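Local coordinates for dipicolinate synthase subunit A (Bacillus halodurans, PDB 3D4O), which probably acts as a subunit of dipicolinate synthase, using a nicotinamide adenine dinucleotide cofactor in making dipicolinate, the spore metabolite, at residues A159-G164 with E200-S205. Residues are numbered along the deposited sequence; the frame is centred on the assembly and turned at random.
Sequences AVLGLG and EPFHIS
A single methyl of L161 carries the apolar contact with F202 and I204: its CD2 lies 3.7 Å from CZ of F202 and 3.9 Å from CD1 of I204. The methyl meets the end of the phenyl ring obliquely, and only carbons touch; the L161 and I204 side chains meet at about a right angle. F202 reaches this methyl because its CG stands between the backbone N and the carbonyl carbon (chi1 68°), while CG1 of I204 lies anti to the backbone N (chi1 -162°) and the chain then bends to bring CD1 up to L161. Only 144 Å² is buried in total, and no hydrogen bond joins the segments.

Within the two segments, the side-chain hydrogen bonds lie in 200-205: ND1 of H203 is hydrogen-bonded to OG of S205 at 2.7 Å, and the backbone N of S205 donates to the same ND1 at 3.2 Å, tilted 28° from the imidazole plane. Both bonds tie the strand's end to the 3-10 turn.

Strand 180-185 separates 157-161 from the outermost strand 200-203 in this parallel Rossmann-type sheet, which explains the side-chain-only contact. K182 touches A159 and F202, L161 O bonds to T220 OG1, and G162 and G164 begin a probable dinucleotide-binding GxGxxG turn leading into helix 165-176.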
loop_
_atom_site.group_PDB
_atom_site.type_symbol
_atom_site.label_atom_id
_atom_site.label_comp_id
_atom_site.label_asym_id
_atom_site.label_seq_id
_atom_site.Cartn_x
_atom_site.Cartn_y
_atom_site.Cartn_z
ATOM N N ALA C 159 15.923 3.888 -0.198
ATOM C CA ALA C 159 16.581 5.171 -0.504
ATOM C C ALA C 159 15.558 6.138 -1.026
ATOM O O ALA C 159 14.657 5.754 -1.803
ATOM C CB ALA C 159 17.662 5.019 -1.544
ATOM N N VAL C 160 15.655 7.364 -0.527
ATOM C CA VAL C 160 14.869 8.484 -1.061
ATOM C C VAL C 160 15.885 9.475 -1.613
ATOM O O VAL C 160 16.899 9.781 -0.969
ATOM C CB VAL C 160 13.972 9.189 -0.044
ATOM C CG1 VAL C 160 13.277 10.389 -0.711
ATOM C CG2 VAL C 160 12.917 8.258 0.573
ATOM N N LEU C 161 15.635 9.951 -2.821
ATOM C CA LEU C 161 16.547 10.893 -3.484
ATOM C C LEU C 161 15.879 12.250 -3.423
ATOM O O LEU C 161 14.789 12.446 -3.971
ATOM C CB LEU C 161 16.821 10.491 -4.922
ATOM C CG LEU C 161 17.379 9.078 -5.092
ATOM C CD1 LEU C 161 17.624 8.782 -6.576
ATOM C CD2 LEU C 161 18.641 8.816 -4.281
ATOM N N GLY C 162 16.506 13.128 -2.652
ATOM C CA GLY C 162 16.043 14.496 -2.441
ATOM C C GLY C 162 15.412 14.704 -1.091
ATOM O O GLY C 162 14.680 13.842 -0.599
ATOM N N LEU C 163 15.746 15.825 -0.457
ATOM C CA LEU C 163 15.138 16.134 0.808
ATOM C C LEU C 163 14.413 17.488 0.714
ATOM O O LEU C 163 14.506 18.362 1.588
ATOM C CB LEU C 163 16.098 16.066 1.977
ATOM C CG LEU C 163 15.289 16.003 3.280
ATOM C CD1 LEU C 163 15.041 14.539 3.761
ATOM C CD2 LEU C 163 15.985 16.761 4.343
ATOM N N GLY C 164 13.697 17.628 -0.389
ATOM C CA GLY C 164 12.818 18.773 -0.574
ATOM C C GLY C 164 11.511 18.554 0.186
ATOM O O GLY C 164 11.414 17.698 1.091
ATOM N N GLU C 200 20.229 7.723 7.138
ATOM C CA GLU C 200 21.595 7.699 6.607
ATOM C C GLU C 200 21.737 8.616 5.405
ATOM O O GLU C 200 21.151 8.353 4.359
ATOM C CB GLU C 200 22.021 6.272 6.215
ATOM C CG GLU C 200 23.411 6.278 5.576
ATOM C CD GLU C 200 23.865 4.929 5.017
ATOM O OE1 GLU C 200 23.188 3.886 5.221
ATOM O OE2 GLU C 200 24.924 4.939 4.363
ATOM N N PRO C 201 22.488 9.711 5.554
ATOM C CA PRO C 201 22.635 10.567 4.392
ATOM C C PRO C 201 23.743 10.128 3.505
ATOM O O PRO C 201 24.660 9.441 3.939
ATOM C CB PRO C 201 23.056 11.908 4.994
ATOM C CG PRO C 201 23.804 11.560 6.228
ATOM C CD PRO C 201 23.198 10.248 6.734
ATOM N N PHE C 202 23.635 10.502 2.247
ATOM C CA PHE C 202 24.722 10.289 1.302
ATOM C C PHE C 202 24.724 11.364 0.240
ATOM O O PHE C 202 23.685 11.835 -0.137
ATOM C CB PHE C 202 24.691 8.900 0.672
ATOM C CG PHE C 202 23.519 8.639 -0.259
ATOM C CD1 PHE C 202 22.310 8.203 0.240
ATOM C CD2 PHE C 202 23.679 8.742 -1.625
ATOM C CE1 PHE C 202 21.258 7.906 -0.595
ATOM C CE2 PHE C 202 22.634 8.445 -2.492
ATOM C CZ PHE C 202 21.420 8.041 -1.969
ATOM N N HIS C 203 25.897 11.760 -0.232
ATOM C CA HIS C 203 25.948 12.782 -1.273
ATOM C C HIS C 203 25.430 12.143 -2.537
ATOM O O HIS C 203 25.829 11.042 -2.943
ATOM C CB HIS C 203 27.355 13.366 -1.481
ATOM C CG HIS C 203 27.368 14.633 -2.283
ATOM N ND1 HIS C 203 27.433 14.649 -3.660
ATOM C CD2 HIS C 203 27.363 15.932 -1.893
ATOM C CE1 HIS C 203 27.461 15.901 -4.082
ATOM N NE2 HIS C 203 27.422 16.698 -3.028
ATOM N N ILE C 204 24.537 12.879 -3.164
ATOM C CA ILE C 204 23.828 12.414 -4.339
ATOM C C ILE C 204 24.772 11.948 -5.449
ATOM O O ILE C 204 24.413 11.134 -6.305
ATOM C CB ILE C 204 22.881 13.496 -4.864
ATOM C CG1 ILE C 204 21.845 12.886 -5.797
ATOM C CG2 ILE C 204 23.688 14.631 -5.553
ATOM C CD1 ILE C 204 20.910 11.888 -5.190
ATOM N N SER C 205 25.997 12.449 -5.413
ATOM C CA SER C 205 26.984 12.128 -6.460
ATOM C C SER C 205 27.508 10.709 -6.322
ATOM O O SER C 205 28.159 10.192 -7.201
ATOM C CB SER C 205 28.149 13.131 -6.446
ATOM O OG SER C 205 28.906 12.994 -5.262
#